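Local atomic coordinates of metallo-beta-lactamase domain-containing protein (Thermotoga maritima, PDB entry 3H3E), a protein that is of uncertain function but binds zinc and belongs to the metallo-beta-lactamase superfamily, and may have hydrolase or transferase activity. Residues A[18-23]-A[233-238]; A[91-96]-A[105-110]. The protein carries 2 engineered substitutions. One frame throughout, in Å; residues are numbered along the deposited sequence.

Contact 1 of 2, residues A[18-23]-A[233-238]; sequences LCDDSS and VPCHCT
His236 meets the 18-23 segment through two neighbouring aspartates, Asp20 at its backbone and Asp21 at its ring. CB of His236 lies 3.9 Å from Asp20 OD1. With chi1 at -169° the ring extends opposite the backbone N and brings ND1 to Asp21. There His236 ND1 donates to Asp21 OD1 over 3.0 Å in a nearly straight bond (176°). The oxygen lies at the ring edge, in its plane, and receives the proton on its syn lone pair, although carboxylate and ring planes are turned 47° apart. The other oxygen, Asp21 OD2, is bonded to His31 ND1, so one carboxylate ties two histidines. At the far tip, His236 NE2 makes a weak hydrogen bond to Asp73 OD2, and the His236 ring also meets that of His74. The histidine sits in the turn leading out of strand 231-235 in the metallo-beta-lactamase fold, where a histidine commonly joins the Asp and His of the HxHxDH motif at a second metal; Asp73, His74 and His236 face a common point, consistent with such a site, apparently without a metal in this model. At the backbone, His236 N gives Asp20 OD1 a weak hydrogen bond of 2.9 Å. A type II' turn from Cys235 to Thr238 carries the histidine, and Cys235 O accepts from both Thr238 N and Thr238 OG1. Disulfides flank it in sequence, Cys235 to Cys257 and Cys237 to Cys180.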
loop_
_atom_site.group_PDB
_atom_site.type_symbol
_atom_site.label_atom_id
_atom_site.label_comp_id
_atom_site.label_asym_id
_atom_site.label_seq_id
_atom_site.Cartn_x
_atom_site.Cartn_y
_atom_site.Cartn_z
ATOM N N LEU A 18 5.708 -7.556 -6.786
ATOM C CA LEU A 18 5.992 -7.451 -8.209
ATOM C C LEU A 18 6.785 -6.193 -8.502
ATOM O O LEU A 18 7.421 -6.083 -9.530
ATOM C CB LEU A 18 4.698 -7.466 -9.020
ATOM C CG LEU A 18 3.857 -8.744 -9.031
ATOM C CD1 LEU A 18 2.849 -8.627 -10.158
ATOM C CD2 LEU A 18 4.725 -9.991 -9.215
ATOM N N CYS A 19 6.740 -5.230 -7.596
ATOM C CA CYS A 19 7.568 -4.035 -7.745
ATOM C C CYS A 19 7.934 -3.448 -6.382
ATOM O O CYS A 19 7.118 -3.424 -5.456
ATOM C CB CYS A 19 6.866 -2.992 -8.605
ATOM S SG CYS A 19 7.783 -1.459 -8.747
ATOM N N ASP A 20 9.180 -3.011 -6.259
ATOM C CA ASP A 20 9.693 -2.457 -5.013
ATOM C C ASP A 20 11.028 -1.807 -5.311
ATOM O O ASP A 20 11.586 -1.989 -6.387
ATOM C CB ASP A 20 9.880 -3.548 -3.958
ATOM C CG ASP A 20 10.211 -2.985 -2.599
ATOM O OD1 ASP A 20 9.397 -2.188 -2.085
ATOM O OD2 ASP A 20 11.275 -3.340 -2.040
ATOM N N ASP A 21 11.549 -1.050 -4.360
ATOM C CA ASP A 21 12.805 -0.355 -4.588
ATOM C C ASP A 21 14.010 -1.315 -4.639
ATOM O O ASP A 21 14.985 -1.040 -5.330
ATOM C CB ASP A 21 12.989 0.775 -3.571
ATOM C CG ASP A 21 11.860 1.797 -3.619
ATOM O OD1 ASP A 21 10.685 1.406 -3.529
ATOM O OD2 ASP A 21 12.139 3.000 -3.733
ATOM N N SER A 22 13.914 -2.444 -3.935
ATOM C CA SER A 22 14.948 -3.480 -3.944
ATOM C C SER A 22 14.530 -4.680 -4.775
ATOM O O SER A 22 13.385 -4.779 -5.190
ATOM C CB SER A 22 15.244 -3.947 -2.526
ATOM O OG SER A 22 15.425 -2.828 -1.688
ATOM N N SER A 23 15.453 -5.605 -5.008
ATOM C CA SER A 23 15.145 -6.775 -5.823
ATOM C C SER A 23 16.151 -7.900 -5.628
ATOM O O SER A 23 17.314 -7.652 -5.334
ATOM C CB SER A 23 15.080 -6.390 -7.305
ATOM O OG SER A 23 16.335 -5.914 -7.767
ATOM N N VAL A 233 6.577 -6.960 7.085
ATOM C CA VAL A 233 7.340 -6.940 5.849
ATOM C C VAL A 233 7.287 -5.519 5.287
ATOM O O VAL A 233 6.369 -5.165 4.536
ATOM C CB VAL A 233 6.715 -7.914 4.826
ATOM C CG1 VAL A 233 7.592 -8.050 3.586
ATOM C CG2 VAL A 233 6.474 -9.261 5.471
ATOM N N PRO A 234 8.264 -4.687 5.666
ATOM C CA PRO A 234 8.275 -3.262 5.309
ATOM C C PRO A 234 8.926 -3.003 3.956
ATOM O O PRO A 234 10.080 -3.382 3.753
ATOM C CB PRO A 234 9.119 -2.630 6.427
ATOM C CG PRO A 234 9.498 -3.765 7.365
ATOM C CD PRO A 234 9.359 -5.022 6.585
ATOM N N CYS A 235 8.205 -2.348 3.055
ATOM C CA CYS A 235 8.694 -2.127 1.698
ATOM C C CYS A 235 8.775 -0.652 1.340
ATOM O O CYS A 235 8.357 0.188 2.123
ATOM C CB CYS A 235 7.749 -2.795 0.709
ATOM S SG CYS A 235 7.297 -4.460 1.111
ATOM N N HIS A 236 9.311 -0.351 0.155
ATOM C CA HIS A 236 9.054 0.929 -0.511
ATOM C C HIS A 236 9.487 2.127 0.339
ATOM O O HIS A 236 10.659 2.234 0.721
ATOM C CB HIS A 236 7.559 1.006 -0.878
ATOM C CG HIS A 236 7.199 2.136 -1.794
ATOM N ND1 HIS A 236 7.999 2.532 -2.844
ATOM C CD2 HIS A 236 6.105 2.940 -1.830
ATOM C CE1 HIS A 236 7.421 3.545 -3.473
ATOM N NE2 HIS A 236 6.273 3.816 -2.877
ATOM N N CYS A 237 8.545 3.012 0.659
ATOM C CA CYS A 237 8.868 4.231 1.415
ATOM C C CYS A 237 9.552 4.032 2.787
ATOM O O CYS A 237 10.289 4.902 3.243
ATOM C CB CYS A 237 7.677 5.228 1.524
ATOM S SG CYS A 237 5.939 4.722 1.155
ATOM N N THR A 238 9.341 2.881 3.413
ATOM C CA THR A 238 9.637 2.707 4.835
ATOM C C THR A 238 10.949 3.319 5.353
ATOM O O THR A 238 10.923 4.191 6.210
ATOM C CB THR A 238 9.503 1.241 5.258
ATOM O OG1 THR A 238 8.225 0.742 4.838
ATOM C CG2 THR A 238 9.610 1.125 6.765
#

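Contact 2 of 2, residues A[91-96]-A[105-110]; sequences EALDQK and ADWNEV
Leu93 and Ala92 meet the indole of Trp107, which has the largest share of the contact. The apolar part is a CH-pi arrangement: CD2 of Leu93 sits over one face, 3.9 Å from the centroid of the five-membered ring of Trp107 and 26° off the ring normal. Its closest ring atom is CG, with Leu93 CD2 and Trp107 CG 3.5 Å apart, which places the methyl toward the rim near the root of the side chain. Leu93 has CG opposite its carbonyl carbon (chi1 -60°), and this turn carries the branch across to the indole. Farther along the ring system, Ala92 CB packs against Trp107 CZ2 at 4.1 Å. The opposite face of the indole is met by the methyl of Ala105, from the same segment as the tryptophan, so the ring lies between Leu93 and Ala105.

Polar groups gather round the pyrrole part. Ala92 O lies 2.8 Å from Trp107 NE1, approaching obliquely to the ring. Gln95, its chain bent at chi2 (-44°), brings its amide toward the start of the 105-110 segment: Gln95 NE2 is 3.6 Å from Ala105 O and stands at the indole edge, while Gln95 OE1 is hydrogen-bonded to Tyr102 OH.

Asp106, the centre of an inverse gamma turn, occupies the N-cap position of helix 107-113, so Trp107 projects from the first residue of that helix. Within the metallo-beta-lactamase fold the contact thus pins the helix start against the short 3-10 turn and the beginning of strand 95-98, with Leu88 of strand 85-89 touching both Leu93 and Trp107, and Ala105 and Trp107 touching Ala75 of helix 72-75, which follows directly on the zinc ligands His69 and His71.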
loop_
_atom_site.group_PDB
_atom_site.type_symbol
_atom_site.label_atom_id
_atom_site.label_comp_id
_atom_site.label_asym_id
_atom_site.label_seq_id
_atom_site.Cartn_x
_atom_site.Cartn_y
_atom_site.Cartn_z
ATOM N N GLU A 91 -11.288 10.526 -4.543
ATOM C CA GLU A 91 -10.336 11.618 -4.347
ATOM C C GLU A 91 -8.915 11.299 -4.834
ATOM O O GLU A 91 -8.039 12.159 -4.845
ATOM C CB GLU A 91 -10.367 12.137 -2.894
ATOM C CG GLU A 91 -10.542 11.076 -1.837
ATOM C CD GLU A 91 -11.993 10.736 -1.546
ATOM O OE1 GLU A 91 -12.629 11.466 -0.769
ATOM O OE2 GLU A 91 -12.484 9.706 -2.054
ATOM N N ALA A 92 -8.693 10.065 -5.262
ATOM C CA ALA A 92 -7.454 9.735 -5.952
ATOM C C ALA A 92 -7.315 10.519 -7.258
ATOM O O ALA A 92 -6.237 10.622 -7.812
ATOM C CB ALA A 92 -7.393 8.257 -6.227
ATOM N N LEU A 93 -8.414 11.067 -7.757
ATOM C CA LEU A 93 -8.389 11.782 -9.031
ATOM C C LEU A 93 -7.765 13.168 -8.930
ATOM O O LEU A 93 -7.251 13.679 -9.914
ATOM C CB LEU A 93 -9.801 11.913 -9.605
ATOM C CG LEU A 93 -10.544 10.609 -9.883
ATOM C CD1 LEU A 93 -11.954 10.939 -10.284
ATOM C CD2 LEU A 93 -9.861 9.789 -10.953
ATOM N N ASP A 94 -7.836 13.781 -7.751
ATOM C CA ASP A 94 -7.265 15.108 -7.543
ATOM C C ASP A 94 -5.784 15.049 -7.826
ATOM O O ASP A 94 -5.148 14.039 -7.597
ATOM C CB ASP A 94 -7.511 15.590 -6.118
ATOM C CG ASP A 94 -8.982 15.726 -5.797
ATOM O OD1 ASP A 94 -9.777 15.877 -6.740
ATOM O OD2 ASP A 94 -9.345 15.684 -4.602
ATOM N N GLN A 95 -5.231 16.132 -8.342
ATOM C CA GLN A 95 -3.872 16.094 -8.850
ATOM C C GLN A 95 -2.873 16.373 -7.751
ATOM O O GLN A 95 -2.877 17.436 -7.151
ATOM C CB GLN A 95 -3.709 17.036 -10.055
ATOM C CG GLN A 95 -4.362 16.492 -11.359
ATOM C CD GLN A 95 -4.096 14.982 -11.639
ATOM O OE1 GLN A 95 -3.171 14.376 -11.092
ATOM N NE2 GLN A 95 -4.918 14.389 -12.504
ATOM N N LYS A 96 -2.028 15.389 -7.477
ATOM C CA LYS A 96 -1.160 15.424 -6.311
ATOM C C LYS A 96 0.170 16.078 -6.610
ATOM O O LYS A 96 0.774 15.820 -7.647
ATOM C CB LYS A 96 -0.922 14.015 -5.789
ATOM C CG LYS A 96 -2.122 13.370 -5.127
ATOM C CD LYS A 96 -1.665 12.210 -4.246
ATOM C CE LYS A 96 -2.827 11.399 -3.713
ATOM N NZ LYS A 96 -3.639 12.172 -2.749
ATOM N N ALA A 105 -1.333 10.942 -10.971
ATOM C CA ALA A 105 -1.471 9.905 -11.979
ATOM C C ALA A 105 -2.340 10.393 -13.143
ATOM O O ALA A 105 -3.177 11.283 -12.987
ATOM C CB ALA A 105 -2.059 8.655 -11.359
ATOM N N ASP A 106 -2.139 9.802 -14.314
ATOM C CA ASP A 106 -2.869 10.207 -15.504
ATOM C C ASP A 106 -4.176 9.434 -15.585
ATOM O O ASP A 106 -4.283 8.454 -16.307
ATOM C CB ASP A 106 -2.008 9.993 -16.761
ATOM C CG ASP A 106 -2.573 10.695 -17.990
ATOM O OD1 ASP A 106 -3.697 11.230 -17.911
ATOM O OD2 ASP A 106 -1.900 10.713 -19.040
ATOM N N TRP A 107 -5.172 9.878 -14.834
ATOM C CA TRP A 107 -6.442 9.161 -14.754
ATOM C C TRP A 107 -7.240 9.252 -16.040
ATOM O O TRP A 107 -8.064 8.383 -16.309
ATOM C CB TRP A 107 -7.290 9.646 -13.563
ATOM C CG TRP A 107 -6.593 9.429 -12.275
ATOM C CD1 TRP A 107 -6.005 10.375 -11.490
ATOM C CD2 TRP A 107 -6.348 8.172 -11.645
ATOM N NE1 TRP A 107 -5.420 9.784 -10.400
ATOM C CE2 TRP A 107 -5.624 8.431 -10.470
ATOM C CE3 TRP A 107 -6.683 6.851 -11.953
ATOM C CZ2 TRP A 107 -5.233 7.416 -9.598
ATOM C CZ3 TRP A 107 -6.294 5.851 -11.097
ATOM C CH2 TRP A 107 -5.572 6.137 -9.930
ATOM N N ASN A 108 -7.006 10.299 -16.828
ATOM C CA ASN A 108 -7.739 10.457 -18.078
ATOM C C ASN A 108 -7.424 9.302 -18.991
ATOM O O ASN A 108 -8.300 8.766 -19.662
ATOM C CB ASN A 108 -7.380 11.766 -18.773
ATOM C CG ASN A 108 -7.865 12.971 -18.018
ATOM O OD1 ASN A 108 -9.017 13.023 -17.572
ATOM N ND2 ASN A 108 -6.987 13.959 -17.861
ATOM N N GLU A 109 -6.155 8.926 -19.005
ATOM C CA GLU A 109 -5.693 7.839 -19.834
ATOM C C GLU A 109 -6.047 6.503 -19.209
ATOM O O GLU A 109 -6.500 5.583 -19.880
ATOM C CB GLU A 109 -4.185 7.946 -20.019
ATOM C CG GLU A 109 -3.634 6.994 -21.046
ATOM C CD GLU A 109 -2.572 7.635 -21.912
ATOM O OE1 GLU A 109 -2.685 8.855 -22.169
ATOM O OE2 GLU A 109 -1.634 6.919 -22.338
ATOM N N VAL A 110 -5.837 6.405 -17.910
ATOM C CA VAL A 110 -6.064 5.163 -17.190
ATOM C C VAL A 110 -7.511 4.714 -17.292
ATOM O O VAL A 110 -7.793 3.541 -17.457
ATOM C CB VAL A 110 -5.663 5.313 -15.698
ATOM C CG1 VAL A 110 -6.160 4.131 -14.877
ATOM C CG2 VAL A 110 -4.154 5.477 -15.575
#

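In the fold
Contact 2 is nested along the chain inside the long excursion that contact 1 closes. Their centres lie about 23 Å apart and their nearest atoms about 12 Å, so they do not touch. Contact 1 joins the loop after strand 13-19, in one seven-stranded mixed sheet, to the turn leading out of strand 231-235 in the other, bridging the two sheets of the metallo-beta-lactamase sandwich. Contact 2 belongs to the connection between strands 85-89 and 115-119 of the first sheet, a connection that also supplies strands 95-98 and 101-102 to a small antiparallel sheet. Zinc ligand His69 lies between: the side chains of His236 and Ala92 each come within about 6 Å of its side chain.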